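Local coordinates for putative type VI secretion protein (PDB 4HH5) that is the N-terminal domain of ClpV1, a ClpA/ClpB-family member that probably binds and hydrolyses ATP through other domains in the service of type VI secretion, at residues E41-K46 against N95-Q100. Residues are numbered along the deposited sequence; the frame is centred on the assembly and turned at random.
Sequences EHWLLK and NALLKQ
The six-membered ring of Trp43 reaches across to two leucines, Leu97 and Leu98, and these three side chains carry the contact. Trp43 CE3 lies 4.1 Å from Leu97 CD2. On the other leucine, Leu98 CD2 is 4.1 Å from Trp43 CH2. Two adjacent ring atoms, CE3 and CZ3, share the methyl of Leu97, and the next atom round, CH2, meets that of Leu98; both methyls approach obliquely to the ring plane. The long directions differ: the indole and Leu97 are skewed to one another, whereas the indole and Leu98 run nearly perpendicular. With CG anti to the backbone N in Trp43 (chi1 -157°), the indole extends toward helix 92-107; Leu97 also starts out toward its partner, but Leu98 leaves the backbone in another direction and only its end comes close. The backbones stay well apart, the nearest CA atoms, of Trp43 and Leu97, being 10.7 Å from each other. Such spacing means that side chains alone bridge helices 40-50 and 92-107 in the interior of this mainly helical Clp amino-terminal domain, burying 130 Å² in total. On its pyrrole side, Trp43 NE1 donates to Cys19 O, which satisfies the buried N-H and ties the indole to helix 17-32. Further apolar neighbours come from Ala22, Leu23 and Leu118 around Trp43, and Leu97 also packs on Ala121 of helix 115-124.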
loop_
_atom_site.group_PDB
_atom_site.type_symbol
_atom_site.label_atom_id
_atom_site.label_comp_id
_atom_site.label_asym_id
_atom_site.label_seq_id
_atom_site.Cartn_x
_atom_site.Cartn_y
_atom_site.Cartn_z
ATOM N N GLU A 41 3.802 5.911 2.518
ATOM C CA GLU A 41 2.831 6.801 3.166
ATOM C C GLU A 41 1.946 7.476 2.117
ATOM O O GLU A 41 0.734 7.566 2.335
ATOM C CB GLU A 41 3.510 7.849 4.065
ATOM C CG GLU A 41 4.138 7.284 5.330
ATOM C CD GLU A 41 5.551 6.744 5.207
ATOM O OE1 GLU A 41 6.065 6.603 4.073
ATOM O OE2 GLU A 41 6.152 6.470 6.267
ATOM N N HIS A 42 2.540 7.924 0.969
ATOM C CA HIS A 42 1.786 8.540 -0.140
ATOM C C HIS A 42 0.776 7.521 -0.690
ATOM O O HIS A 42 -0.380 7.872 -0.953
ATOM C CB HIS A 42 2.711 8.988 -1.283
ATOM C CG HIS A 42 3.519 10.220 -0.997
ATOM N ND1 HIS A 42 4.888 10.153 -0.791
ATOM C CD2 HIS A 42 3.133 11.516 -0.950
ATOM C CE1 HIS A 42 5.284 11.402 -0.591
ATOM N NE2 HIS A 42 4.269 12.258 -0.685
ATOM N N TRP A 43 1.223 6.265 -0.849
ATOM C CA TRP A 43 0.408 5.159 -1.342
ATOM C C TRP A 43 -0.728 4.826 -0.379
ATOM O O TRP A 43 -1.867 4.708 -0.820
ATOM C CB TRP A 43 1.281 3.930 -1.590
ATOM C CG TRP A 43 0.719 2.938 -2.571
ATOM C CD1 TRP A 43 -0.437 3.043 -3.294
ATOM C CD2 TRP A 43 1.318 1.693 -2.950
ATOM N NE1 TRP A 43 -0.598 1.932 -4.090
ATOM C CE2 TRP A 43 0.476 1.095 -3.909
ATOM C CE3 TRP A 43 2.505 1.035 -2.588
ATOM C CZ2 TRP A 43 0.786 -0.121 -4.521
ATOM C CZ3 TRP A 43 2.816 -0.168 -3.200
ATOM C CH2 TRP A 43 1.961 -0.733 -4.155
ATOM N N LEU A 44 -0.432 4.683 0.932
ATOM C CA LEU A 44 -1.450 4.364 1.953
ATOM C C LEU A 44 -2.531 5.438 2.029
ATOM O O LEU A 44 -3.709 5.104 2.145
ATOM C CB LEU A 44 -0.826 4.116 3.345
ATOM C CG LEU A 44 0.007 2.830 3.496
ATOM C CD1 LEU A 44 0.943 2.929 4.683
ATOM C CD2 LEU A 44 -0.872 1.587 3.618
ATOM N N LEU A 45 -2.136 6.719 1.910
ATOM C CA LEU A 45 -3.064 7.847 1.916
ATOM C C LEU A 45 -4.084 7.658 0.783
ATOM O O LEU A 45 -5.283 7.742 1.022
ATOM C CB LEU A 45 -2.280 9.159 1.734
ATOM C CG LEU A 45 -3.059 10.476 1.823
ATOM C CD1 LEU A 45 -2.253 11.516 2.520
ATOM C CD2 LEU A 45 -3.405 11.010 0.437
ATOM N N LYS A 46 -3.595 7.385 -0.441
ATOM C CA LYS A 46 -4.439 7.197 -1.616
ATOM C C LYS A 46 -5.247 5.923 -1.572
ATOM O O LYS A 46 -6.384 5.931 -2.046
ATOM C CB LYS A 46 -3.648 7.340 -2.915
ATOM C CG LYS A 46 -3.258 8.791 -3.201
ATOM C CD LYS A 46 -4.447 9.596 -3.731
ATOM C CE LYS A 46 -4.222 11.081 -3.629
ATOM N NZ LYS A 46 -5.435 11.840 -4.019
ATOM N N ASN A 95 9.911 0.457 -3.362
ATOM C CA ASN A 95 10.383 -0.659 -4.197
ATOM C C ASN A 95 10.489 -1.919 -3.331
ATOM O O ASN A 95 10.101 -2.991 -3.775
ATOM C CB ASN A 95 11.747 -0.346 -4.834
ATOM C CG ASN A 95 11.718 0.712 -5.909
ATOM O OD1 ASN A 95 10.851 0.723 -6.784
ATOM N ND2 ASN A 95 12.707 1.595 -5.899
ATOM N N ALA A 96 10.980 -1.769 -2.082
ATOM C CA ALA A 96 11.103 -2.848 -1.096
ATOM C C ALA A 96 9.717 -3.375 -0.678
ATOM O O ALA A 96 9.531 -4.586 -0.646
ATOM C CB ALA A 96 11.867 -2.361 0.122
ATOM N N LEU A 97 8.746 -2.471 -0.390
ATOM C CA LEU A 97 7.374 -2.853 -0.012
ATOM C C LEU A 97 6.688 -3.613 -1.153
ATOM O O LEU A 97 6.072 -4.643 -0.910
ATOM C CB LEU A 97 6.536 -1.625 0.416
ATOM C CG LEU A 97 5.029 -1.866 0.687
ATOM C CD1 LEU A 97 4.809 -2.620 2.000
ATOM C CD2 LEU A 97 4.261 -0.554 0.711
ATOM N N LEU A 98 6.837 -3.121 -2.390
ATOM C CA LEU A 98 6.255 -3.714 -3.600
ATOM C C LEU A 98 6.757 -5.144 -3.808
ATOM O O LEU A 98 5.966 -6.046 -4.036
ATOM C CB LEU A 98 6.669 -2.856 -4.808
ATOM C CG LEU A 98 5.767 -2.720 -6.047
ATOM C CD1 LEU A 98 4.484 -3.556 -5.983
ATOM C CD2 LEU A 98 5.456 -1.274 -6.300
ATOM N N LYS A 99 8.071 -5.322 -3.745
ATOM C CA LYS A 99 8.780 -6.589 -3.923
ATOM C C LYS A 99 8.401 -7.596 -2.832
ATOM O O LYS A 99 8.121 -8.753 -3.142
ATOM C CB LYS A 99 10.289 -6.269 -3.982
ATOM C CG LYS A 99 11.283 -7.329 -3.592
ATOM C CD LYS A 99 12.687 -6.779 -3.790
ATOM C CE LYS A 99 13.744 -7.569 -3.066
ATOM N NZ LYS A 99 15.080 -6.934 -3.210
ATOM N N GLN A 100 8.351 -7.144 -1.570
ATOM C CA GLN A 100 7.966 -8.012 -0.456
ATOM C C GLN A 100 6.500 -8.410 -0.496
ATOM O O GLN A 100 6.174 -9.556 -0.171
ATOM C CB GLN A 100 8.367 -7.403 0.882
ATOM C CG GLN A 100 9.887 -7.543 1.089
ATOM C CD GLN A 100 10.391 -6.996 2.389
ATOM O OE1 GLN A 100 9.795 -6.098 2.989
ATOM N NE2 GLN A 100 11.518 -7.527 2.852
#